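Local atomic coordinates of phosphomethylpyrimidine kinase (Pyrococcus furiosus, PDB entry 2PB9), a protein that probably joins pyrimidine and thiazole precursors into thiamine phosphate through this C-terminal ThiN-family domain and, through the N-terminal section of the full-length protein, phosphorylates hydroxymethylpyrimidine and its phosphate. Residues V119-R124 with I156-G161. Sequence-based numbering, arbitrary orientation.
Sequences VSFYDR and IIYHLG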
ATOM      1  N   VAL A 119      -3.515  24.078   8.849  1.00 36.41           N
ATOM      2  CA  VAL A 119      -3.675  22.637   8.791  1.00 33.29           C
ATOM      3  C   VAL A 119      -2.481  22.084   8.024  1.00 30.89           C
ATOM      4  O   VAL A 119      -2.204  22.509   6.917  1.00 31.53           O
ATOM      5  CB  VAL A 119      -4.998  22.252   8.059  1.00 33.77           C
ATOM      6  CG1 VAL A 119      -5.446  23.394   7.170  1.00 34.64           C
ATOM      7  CG2 VAL A 119      -4.798  20.998   7.213  1.00 32.95           C
ATOM      8  N   SER A 120      -1.750  21.159   8.629  1.00 29.55           N
ATOM      9  CA  SER A 120      -0.610  20.565   7.954  1.00 26.49           C
ATOM     10  C   SER A 120      -0.845  19.063   7.921  1.00 26.37           C
ATOM     11  O   SER A 120      -1.910  18.585   8.324  1.00 26.99           O
ATOM     12  CB  SER A 120       0.681  20.896   8.691  1.00 27.04           C
ATOM     13  OG  SER A 120       1.811  20.629   7.874  1.00 28.19           O
ATOM     14  N   PHE A 121       0.133  18.309   7.444  1.00 26.23           N
ATOM     15  CA  PHE A 121      -0.040  16.867   7.362  1.00 26.92           C
ATOM     16  C   PHE A 121       1.307  16.209   7.225  1.00 28.06           C
ATOM     17  O   PHE A 121       2.336  16.877   7.145  1.00 28.85           O
ATOM     18  CB  PHE A 121      -0.885  16.505   6.130  1.00 26.87           C
ATOM     19  CG  PHE A 121      -0.209  16.829   4.817  1.00 27.33           C
ATOM     20  CD1 PHE A 121       0.757  15.973   4.278  1.00 28.72           C
ATOM     21  CD2 PHE A 121      -0.489  18.024   4.148  1.00 27.74           C
ATOM     22  CE1 PHE A 121       1.441  16.300   3.093  1.00 29.57           C
ATOM     23  CE2 PHE A 121       0.191  18.365   2.959  1.00 28.28           C
ATOM     24  CZ  PHE A 121       1.158  17.500   2.434  1.00 28.20           C
ATOM     25  N   TYR A 122       1.283  14.885   7.196  1.00 30.01           N
ATOM     26  CA  TYR A 122       2.488  14.100   7.008  1.00 31.04           C
ATOM     27  C   TYR A 122       2.088  12.835   6.272  1.00 31.15           C
ATOM     28  O   TYR A 122       0.967  12.356   6.417  1.00 32.01           O
ATOM     29  CB  TYR A 122       3.159  13.787   8.350  1.00 30.90           C
ATOM     30  CG  TYR A 122       2.407  12.860   9.278  1.00 31.20           C
ATOM     31  CD1 TYR A 122       2.269  11.509   8.980  1.00 29.82           C
ATOM     32  CD2 TYR A 122       1.925  13.316  10.507  1.00 30.17           C
ATOM     33  CE1 TYR A 122       1.683  10.631   9.886  1.00 31.17           C
ATOM     34  CE2 TYR A 122       1.339  12.438  11.422  1.00 30.78           C
ATOM     35  CZ  TYR A 122       1.228  11.097  11.104  1.00 29.89           C
ATOM     36  OH  TYR A 122       0.713  10.205  12.013  1.00 29.46           O
ATOM     37  N   ASP A 123       3.000  12.321   5.456  1.00 32.34           N
ATOM     38  CA  ASP A 123       2.743  11.120   4.683  1.00 33.47           C
ATOM     39  C   ASP A 123       3.798  10.094   5.040  1.00 34.63           C
ATOM     40  O   ASP A 123       4.987  10.327   4.849  1.00 35.80           O
ATOM     41  CB  ASP A 123       2.784  11.446   3.186  1.00 33.88           C
ATOM     42  CG  ASP A 123       2.526  10.232   2.311  1.00 34.40           C
ATOM     43  OD1 ASP A 123       1.935   9.244   2.793  1.00 34.18           O
ATOM     44  OD2 ASP A 123       2.906  10.273   1.127  1.00 37.28           O
ATOM     45  N   ARG A 124       3.351   8.961   5.567  1.00 35.59           N
ATOM     46  CA  ARG A 124       4.243   7.891   5.973  1.00 37.13           C
ATOM     47  C   ARG A 124       5.044   7.323   4.804  1.00 36.82           C
ATOM     48  O   ARG A 124       6.068   6.658   5.008  1.00 36.35           O
ATOM     49  CB  ARG A 124       3.435   6.782   6.655  1.00 39.82           C
ATOM     50  CG  ARG A 124       2.909   7.177   8.021  1.00 44.33           C
ATOM     51  CD  ARG A 124       1.829   6.233   8.543  1.00 50.82           C
ATOM     52  NE  ARG A 124       1.471   6.579   9.919  1.00 57.30           N
ATOM     53  CZ  ARG A 124       0.399   6.132  10.572  1.00 59.60           C
ATOM     54  NH1 ARG A 124      -0.461   5.301   9.984  1.00 60.09           N
ATOM     55  NH2 ARG A 124       0.189   6.532  11.823  1.00 59.80           N
ATOM     56  N   ILE A 156      -4.577  21.672  12.987  1.00 33.21           N
ATOM     57  CA  ILE A 156      -4.995  20.390  12.433  1.00 30.58           C
ATOM     58  C   ILE A 156      -3.866  19.704  11.689  1.00 28.83           C
ATOM     59  O   ILE A 156      -3.214  20.290  10.824  1.00 26.67           O
ATOM     60  CB  ILE A 156      -6.152  20.533  11.425  1.00 31.51           C
ATOM     61  CG1 ILE A 156      -7.276  21.366  12.025  1.00 31.79           C
ATOM     62  CG2 ILE A 156      -6.655  19.159  11.015  1.00 31.37           C
ATOM     63  CD1 ILE A 156      -6.971  22.843  12.006  1.00 36.27           C
ATOM     64  N   ILE A 157      -3.646  18.449  12.038  1.00 27.49           N
ATOM     65  CA  ILE A 157      -2.630  17.644  11.392  1.00 26.38           C
ATOM     66  C   ILE A 157      -3.333  16.338  11.054  1.00 26.62           C
ATOM     67  O   ILE A 157      -4.042  15.768  11.884  1.00 26.42           O
ATOM     68  CB  ILE A 157      -1.427  17.386  12.334  1.00 26.39           C
ATOM     69  CG1 ILE A 157      -0.741  18.716  12.674  1.00 24.71           C
ATOM     70  CG2 ILE A 157      -0.435  16.424  11.666  1.00 25.17           C
ATOM     71  CD1 ILE A 157       0.426  18.601  13.627  1.00 24.63           C
ATOM     72  N   TYR A 158      -3.179  15.879   9.822  1.00 26.29           N
ATOM     73  CA  TYR A 158      -3.823  14.636   9.433  1.00 26.87           C
ATOM     74  C   TYR A 158      -2.846  13.862   8.586  1.00 26.20           C
ATOM     75  O   TYR A 158      -1.755  14.343   8.295  1.00 27.69           O
ATOM     76  CB  TYR A 158      -5.101  14.920   8.640  1.00 27.43           C
ATOM     77  CG  TYR A 158      -4.842  15.476   7.263  1.00 30.28           C
ATOM     78  CD1 TYR A 158      -4.722  14.627   6.159  1.00 31.76           C
ATOM     79  CD2 TYR A 158      -4.665  16.851   7.064  1.00 31.26           C
ATOM     80  CE1 TYR A 158      -4.433  15.127   4.891  1.00 32.15           C
ATOM     81  CE2 TYR A 158      -4.373  17.362   5.798  1.00 32.73           C
ATOM     82  CZ  TYR A 158      -4.258  16.492   4.718  1.00 32.55           C
ATOM     83  OH  TYR A 158      -3.963  16.981   3.463  1.00 33.48           O
ATOM     84  N   HIS A 159      -3.231  12.650   8.213  1.00 26.83           N
ATOM     85  CA  HIS A 159      -2.398  11.825   7.361  1.00 27.98           C
ATOM     86  C   HIS A 159      -3.304  10.788   6.725  1.00 29.18           C
ATOM     87  O   HIS A 159      -4.247  10.310   7.362  1.00 29.21           O
ATOM     88  CB  HIS A 159      -1.290  11.131   8.161  1.00 28.96           C
ATOM     89  CG  HIS A 159      -1.782  10.036   9.059  1.00 30.68           C
ATOM     90  ND1 HIS A 159      -1.961   8.739   8.628  1.00 33.04           N
ATOM     91  CD2 HIS A 159      -2.107  10.040  10.373  1.00 29.14           C
ATOM     92  CE1 HIS A 159      -2.373   7.993   9.635  1.00 33.00           C
ATOM     93  NE2 HIS A 159      -2.469   8.758  10.708  1.00 30.25           N
ATOM     94  N   LEU A 160      -3.034  10.464   5.465  1.00 30.01           N
ATOM     95  CA  LEU A 160      -3.813   9.462   4.742  1.00 30.21           C
ATOM     96  C   LEU A 160      -3.398   8.066   5.219  1.00 31.02           C
ATOM     97  O   LEU A 160      -2.379   7.908   5.894  1.00 30.93           O
ATOM     98  CB  LEU A 160      -3.566   9.583   3.238  1.00 29.98           C
ATOM     99  CG  LEU A 160      -3.912  10.908   2.569  1.00 28.05           C
ATOM    100  CD1 LEU A 160      -3.586  10.826   1.091  1.00 27.40           C
ATOM    101  CD2 LEU A 160      -5.376  11.209   2.775  1.00 26.05           C
ATOM    102  N   GLY A 161      -4.170   7.052   4.846  1.00 31.16           N
ATOM    103  CA  GLY A 161      -3.864   5.705   5.290  1.00 32.83           C
ATOM    104  C   GLY A 161      -2.619   5.075   4.708  1.00 33.20           C
ATOM    105  O   GLY A 161      -2.049   5.574   3.742  1.00 34.36           O
TER
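Y122 and H159 both carry CG between the backbone N and the carbonyl carbon (chi1 71° for H159), which sets their side chains alongside each other from adjacent segments. The ring planes, 11° apart, are nearly parallel but hardly overlap. What covers one face of the tyrosine ring is instead CB of H159, a CH-pi contact 3.8 Å from the Y122 ring centroid. Farther out, the imidazole meets R124, whose extended chain brings NH1 to 3.3 Å from CE1 of H159, with CE1 over one guanidinium face. Histidine suits this place because its ring offers carbons to the Y122 hydroxyl end and to the tilted guanidinium, and a nitrogen at its rim: ND1 donates to L160 O at 2.9 Å and ties the ring to the next residue's carbonyl. An alanine here would keep the CB over Y122 but would probably leave L160 O without this donor and the R124 guanidinium less restrained on this side.

F121 and Y158 also lie side by side, with ring planes 42° apart, on the sheet face they share with V119 and I156. CB of F121 lies 3.7 Å from the Y158 ring centroid, over its face, while V119 CG2 abuts the ring edge. Parallel pairing joins the backbones: S120 N to I156 O at 2.8 Å, a weak bond from Y158 N to S120 O, and Y122 N to Y158 O at 3.3 Å.

Strand 118-121 leads through helices 129-133 and 138-149 to strand 154-159, a beta-alpha-beta crossover. Helix 138-149 packs on the face of S120 and I157, where the small serine's OG hydrogen-bonds A146 O. Helix 102-114 touches I156 and Y158 on the other face, and antiparallel strand 168-173 flanks strand 154-159 across from strand 118-121.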